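Local coordinates for flavoprotein (Thermotoga maritima, PDB 5V8S) that probably transfers electrons as an FMN-binding oxidoreductase, joining a di-iron domain of the metallo-beta-lactamase type to a flavodoxin-like domain, at residues F302-L314 with L337-A349. The protein carries 1 engineered substitution. Residues are numbered along the deposited sequence; the frame is centred on the assembly and turned at random. Where two conformers were deposited one is given.
Sequences FSDEERPAISEIL and LMRFTLLEIIDKA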
loop_
_atom_site.group_PDB
_atom_site.type_symbol
_atom_site.label_atom_id
_atom_site.label_comp_id
_atom_site.label_asym_id
_atom_site.label_seq_id
_atom_site.Cartn_x
_atom_site.Cartn_y
_atom_site.Cartn_z
ATOM N N PHE A 302 4.316 -4.743 9.824
ATOM C CA PHE A 302 4.964 -3.861 8.846
ATOM C C PHE A 302 6.274 -3.377 9.461
ATOM O O PHE A 302 6.258 -2.642 10.442
ATOM C CB PHE A 302 4.097 -2.643 8.562
ATOM C CG PHE A 302 2.785 -2.957 7.881
ATOM C CD1 PHE A 302 2.724 -3.116 6.518
ATOM C CD2 PHE A 302 1.628 -3.074 8.611
ATOM C CE1 PHE A 302 1.519 -3.400 5.887
ATOM C CE2 PHE A 302 0.401 -3.369 7.984
ATOM C CZ PHE A 302 0.361 -3.512 6.633
ATOM N N SER A 303 7.395 -3.771 8.887
ATOM C CA SER A 303 8.692 -3.358 9.408
ATOM C C SER A 303 9.548 -2.844 8.262
ATOM O O SER A 303 9.106 -2.761 7.107
ATOM C CB SER A 303 9.414 -4.518 10.087
ATOM O OG SER A 303 9.853 -5.454 9.114
ATOM N N ASP A 304 10.795 -2.518 8.587
ATOM C CA ASP A 304 11.697 -2.054 7.548
ATOM C C ASP A 304 12.187 -3.186 6.647
ATOM O O ASP A 304 12.864 -2.920 5.657
ATOM C CB ASP A 304 12.831 -1.203 8.154
ATOM C CG ASP A 304 13.776 -1.978 9.044
ATOM O OD1 ASP A 304 13.836 -3.211 8.968
ATOM O OD2 ASP A 304 14.486 -1.333 9.843
ATOM N N GLU A 305 11.829 -4.436 6.931
ATOM C CA GLU A 305 12.205 -5.541 6.069
ATOM C C GLU A 305 11.026 -6.347 5.564
ATOM O O GLU A 305 11.196 -7.113 4.609
ATOM C CB GLU A 305 13.159 -6.506 6.794
ATOM C CG GLU A 305 14.542 -5.962 6.961
ATOM C CD GLU A 305 15.551 -7.033 7.312
ATOM O OE1 GLU A 305 15.334 -8.217 6.981
ATOM O OE2 GLU A 305 16.567 -6.684 7.921
ATOM N N GLU A 306 9.846 -6.199 6.154
ATOM C CA GLU A 306 8.730 -7.051 5.772
ATOM C C GLU A 306 7.433 -6.264 5.686
ATOM O O GLU A 306 7.215 -5.282 6.388
ATOM C CB GLU A 306 8.591 -8.318 6.648
ATOM C CG GLU A 306 8.612 -8.138 8.160
ATOM C CD GLU A 306 8.737 -9.486 8.909
ATOM O OE1 GLU A 306 9.279 -10.459 8.334
ATOM O OE2 GLU A 306 8.291 -9.578 10.073
ATOM N N ARG A 307 6.560 -6.755 4.835
ATOM C CA ARG A 307 5.353 -6.057 4.415
ATOM C C ARG A 307 4.299 -7.127 4.137
ATOM O O ARG A 307 4.413 -7.844 3.139
ATOM C CB ARG A 307 5.709 -5.275 3.149
ATOM C CG ARG A 307 4.593 -4.685 2.337
ATOM C CD ARG A 307 4.076 -3.408 2.898
ATOM N NE ARG A 307 5.125 -2.442 3.237
ATOM C CZ ARG A 307 5.602 -1.506 2.420
ATOM N NH1 ARG A 307 5.150 -1.368 1.174
ATOM N NH2 ARG A 307 6.505 -0.671 2.884
ATOM N N PRO A 308 3.285 -7.282 4.983
ATOM C CA PRO A 308 2.216 -8.241 4.683
ATOM C C PRO A 308 1.346 -7.786 3.531
ATOM O O PRO A 308 1.249 -6.605 3.208
ATOM C CB PRO A 308 1.389 -8.277 5.969
ATOM C CG PRO A 308 1.735 -7.056 6.685
ATOM C CD PRO A 308 3.126 -6.710 6.324
ATOM N N ALA A 309 0.679 -8.759 2.942
ATOM C CA ALA A 309 -0.357 -8.495 1.957
ATOM C C ALA A 309 -1.640 -8.071 2.655
ATOM O O ALA A 309 -2.111 -8.745 3.567
ATOM C CB ALA A 309 -0.625 -9.749 1.129
ATOM N N ILE A 310 -2.236 -6.983 2.182
ATOM C CA ILE A 310 -3.448 -6.490 2.819
ATOM C C ILE A 310 -4.598 -7.487 2.643
ATOM O O ILE A 310 -5.472 -7.592 3.514
ATOM C CB ILE A 310 -3.783 -5.082 2.292
ATOM C CG1 ILE A 310 -2.515 -4.207 2.239
ATOM C CG2 ILE A 310 -4.862 -4.430 3.156
ATOM C CD1 ILE A 310 -1.777 -3.997 3.560
ATOM N N SER A 311 -4.603 -8.257 1.547
ATOM C CA SER A 311 -5.635 -9.277 1.350
ATOM C C SER A 311 -5.558 -10.378 2.398
ATOM O O SER A 311 -6.585 -10.962 2.752
ATOM C CB SER A 311 -5.508 -9.863 -0.055
ATOM O OG SER A 311 -4.286 -10.566 -0.210
ATOM N N GLU A 312 -4.357 -10.685 2.889
ATOM C CA GLU A 312 -4.208 -11.708 3.917
ATOM C C GLU A 312 -4.640 -11.194 5.285
ATOM O O GLU A 312 -5.255 -11.932 6.060
ATOM C CB GLU A 312 -2.762 -12.175 3.959
ATOM C CG GLU A 312 -2.331 -12.950 2.744
ATOM C CD GLU A 312 -3.021 -14.304 2.654
ATOM O OE1 GLU A 312 -3.094 -14.996 3.690
ATOM O OE2 GLU A 312 -3.470 -14.674 1.562
ATOM N N ILE A 313 -4.326 -9.943 5.607
ATOM C CA ILE A 313 -4.870 -9.346 6.825
ATOM C C ILE A 313 -6.387 -9.435 6.818
ATOM O O ILE A 313 -7.010 -9.882 7.786
ATOM C CB ILE A 313 -4.396 -7.891 6.967
ATOM C CG1 ILE A 313 -2.874 -7.844 7.134
ATOM C CG2 ILE A 313 -5.075 -7.224 8.165
ATOM C CD1 ILE A 313 -2.268 -6.448 7.046
ATOM N N LEU A 314 -7.005 -9.006 5.720
ATOM C CA LEU A 314 -8.458 -8.926 5.656
ATOM C C LEU A 314 -9.090 -10.303 5.803
ATOM O O LEU A 314 -10.108 -10.454 6.485
ATOM C CB LEU A 314 -8.860 -8.257 4.349
ATOM C CG LEU A 314 -8.639 -6.748 4.282
ATOM C CD1 LEU A 314 -8.903 -6.275 2.895
ATOM C CD2 LEU A 314 -9.526 -6.011 5.239
ATOM N N LEU A 337 0.990 2.898 5.881
ATOM C CA LEU A 337 0.538 1.521 5.725
ATOM C C LEU A 337 -0.532 1.165 6.748
ATOM O O LEU A 337 -1.493 0.462 6.423
ATOM C CB LEU A 337 1.710 0.553 5.804
ATOM C CG LEU A 337 2.547 0.526 4.532
ATOM C CD1 LEU A 337 3.941 0.063 4.775
ATOM C CD2 LEU A 337 1.864 -0.419 3.548
ATOM N N MET A 338 -0.391 1.632 7.984
ATOM C CA MET A 338 -1.439 1.384 8.969
ATOM C C MET A 338 -2.687 2.214 8.671
ATOM O O MET A 338 -3.805 1.774 8.971
ATOM C CB MET A 338 -0.914 1.583 10.396
ATOM C CG MET A 338 0.111 0.524 10.816
ATOM S SD MET A 338 -0.530 -1.150 11.079
ATOM C CE MET A 338 -1.449 -0.949 12.603
ATOM N N ARG A 339 -2.536 3.384 8.038
ATOM C CA ARG A 339 -3.722 4.089 7.562
ATOM C C ARG A 339 -4.439 3.272 6.489
ATOM O O ARG A 339 -5.656 3.053 6.567
ATOM C CB ARG A 339 -3.360 5.470 7.016
ATOM C CG ARG A 339 -4.593 6.273 6.628
ATOM C CD ARG A 339 -4.241 7.487 5.785
ATOM N NE ARG A 339 -3.674 7.102 4.499
ATOM C CZ ARG A 339 -2.480 7.468 4.038
ATOM N NH1 ARG A 339 -1.687 8.247 4.752
ATOM N NH2 ARG A 339 -2.080 7.044 2.852
ATOM N N PHE A 340 -3.695 2.811 5.479
ATOM C CA PHE A 340 -4.309 2.037 4.403
ATOM C C PHE A 340 -5.000 0.806 4.969
ATOM O O PHE A 340 -6.134 0.495 4.604
ATOM C CB PHE A 340 -3.242 1.633 3.379
ATOM C CG PHE A 340 -3.781 0.883 2.187
ATOM C CD1 PHE A 340 -4.266 1.563 1.090
ATOM C CD2 PHE A 340 -3.803 -0.501 2.164
ATOM C CE1 PHE A 340 -4.759 0.882 -0.008
ATOM C CE2 PHE A 340 -4.297 -1.171 1.068
ATOM C CZ PHE A 340 -4.760 -0.479 -0.020
ATOM N N THR A 341 -4.317 0.097 5.863
ATOM C CA THR A 341 -4.871 -1.120 6.450
ATOM C C THR A 341 -6.147 -0.823 7.230
ATOM O O THR A 341 -7.158 -1.510 7.059
ATOM C CB THR A 341 -3.822 -1.784 7.337
ATOM O OG1 THR A 341 -2.707 -2.152 6.538
ATOM C CG2 THR A 341 -4.388 -3.070 8.015
ATOM N N LEU A 342 -6.113 0.198 8.094
ATOM C CA LEU A 342 -7.295 0.557 8.878
ATOM C C LEU A 342 -8.452 0.969 7.978
ATOM O O LEU A 342 -9.601 0.572 8.210
ATOM C CB LEU A 342 -6.960 1.686 9.851
ATOM C CG LEU A 342 -6.036 1.291 11.002
ATOM C CD1 LEU A 342 -5.639 2.511 11.805
ATOM C CD2 LEU A 342 -6.667 0.254 11.902
ATOM N N LEU A 343 -8.172 1.772 6.948
ATOM C CA LEU A 343 -9.255 2.182 6.057
ATOM C C LEU A 343 -9.852 0.992 5.320
ATOM O O LEU A 343 -11.065 0.939 5.120
ATOM C CB LEU A 343 -8.781 3.240 5.062
ATOM C CG LEU A 343 -8.457 4.613 5.641
ATOM C CD1 LEU A 343 -7.874 5.535 4.566
ATOM C CD2 LEU A 343 -9.692 5.245 6.225
ATOM N N GLU A 344 -9.022 0.025 4.910
ATOM C CA GLU A 344 -9.573 -1.152 4.246
ATOM C C GLU A 344 -10.314 -2.067 5.210
ATOM O O GLU A 344 -11.299 -2.696 4.804
ATOM C CB GLU A 344 -8.502 -1.914 3.476
ATOM C CG GLU A 344 -7.898 -1.110 2.327
ATOM C CD GLU A 344 -8.930 -0.541 1.412
ATOM O OE1 GLU A 344 -9.891 -1.259 1.065
ATOM O OE2 GLU A 344 -8.780 0.635 1.035
ATOM N N ILE A 345 -9.852 -2.189 6.465
ATOM C CA ILE A 345 -10.618 -2.959 7.449
ATOM C C ILE A 345 -11.984 -2.328 7.657
ATOM O O ILE A 345 -13.008 -3.025 7.689
ATOM C CB ILE A 345 -9.829 -3.078 8.773
ATOM C CG1 ILE A 345 -8.653 -4.021 8.586
ATOM C CG2 ILE A 345 -10.758 -3.551 9.940
ATOM C CD1 ILE A 345 -7.653 -3.976 9.728
ATOM N N ILE A 346 -12.032 -0.992 7.756
ATOM C CA ILE A 346 -13.309 -0.305 7.949
ATOM C C ILE A 346 -14.202 -0.493 6.736
ATOM O O ILE A 346 -15.414 -0.690 6.867
ATOM C CB ILE A 346 -13.067 1.185 8.241
ATOM C CG1 ILE A 346 -12.353 1.332 9.573
ATOM C CG2 ILE A 346 -14.366 1.966 8.226
ATOM C CD1 ILE A 346 -11.952 2.791 9.875
ATOM N N ASP A 347 -13.617 -0.465 5.538
ATOM C CA ASP A 347 -14.416 -0.589 4.326
ATOM C C ASP A 347 -14.934 -2.009 4.116
ATOM O O ASP A 347 -16.078 -2.194 3.664
ATOM C CB ASP A 347 -13.605 -0.159 3.112
ATOM C CG ASP A 347 -14.473 -0.002 1.884
ATOM O OD1 ASP A 347 -15.384 0.855 1.916
ATOM O OD2 ASP A 347 -14.251 -0.734 0.901
ATOM N N LYS A 348 -14.106 -3.022 4.399
ATOM C CA LYS A 348 -14.393 -4.390 3.983
ATOM C C LYS A 348 -14.734 -5.336 5.115
ATOM O O LYS A 348 -15.346 -6.370 4.855
ATOM C CB LYS A 348 -13.185 -4.992 3.248
ATOM C CG LYS A 348 -12.782 -4.238 1.990
ATOM C CD LYS A 348 -13.791 -4.418 0.864
ATOM C CE LYS A 348 -13.271 -3.809 -0.427
ATOM N NZ LYS A 348 -14.044 -4.229 -1.618
ATOM N N ALA A 349 -14.308 -5.034 6.340
ATOM C CA ALA A 349 -14.374 -5.979 7.442
ATOM C C ALA A 349 -14.804 -5.262 8.716
ATOM O O ALA A 349 -14.177 -5.376 9.771
ATOM C CB ALA A 349 -13.030 -6.685 7.594
#
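In the flavodoxin-like domain, a parallel five-stranded sheet flanked by helices, the end of edge strand 296-302 and the first turn of helix 310-316 pack against helix 336-348, and at the strand end the ring of Phe302 lies between Leu337 and Pro308. Leu337 CB sits over one face, 4.1 Å from the Phe302 ring centroid and 19° off the normal, a CH-pi contact; Pro308 CG covers the opposite face. Met338 curls its chain back, and SD comes obliquely to the same ring in a Met-aromatic contact, 3.8 Å from Phe302 CD2. Two bends along the Arg307 chain lay its guanidinium against the Leu337 methyls, with one face toward CD1; its main polar partner is Val43 of the second subunit. Leu337, Met338 and Ile310 were modelled in two conformers, and their contacts are those of one.

Thr341 occupies the middle of the interface. Its OG1 approaches Phe302 CZ at 3.4 Å and Ile310 CD1 at 3.6 Å, yet this buried hydroxyl is satisfied within its own helix, donating to Leu337 O (2.9 Å). That carbonyl also accepts from Thr341 N, the two donors arriving from opposite faces of its plane. Ile310 CG1 meets the edge of the Phe340 ring, 3.7 Å from CE2, while Ile313 CD1 lies across Thr341 CG2. One turn after Ile310, Leu314 reaches over the helix backbone, CD2 standing 3.9 Å from Ile345 CA and also meeting Lys348 and Ala349.

No hydrogen bond joins the segments; the axes of 310-314 and 337-348 cross at -46°. Ile313 and Met338 continue onto Ile271 of strand 267-273, whereas Leu314 meets Trp44 of strand 44-45 and Val211 of helix 196-214. Glu344 turns its carboxylate to Arg339 of the second subunit, placing helix 336-348 at the dimer interface.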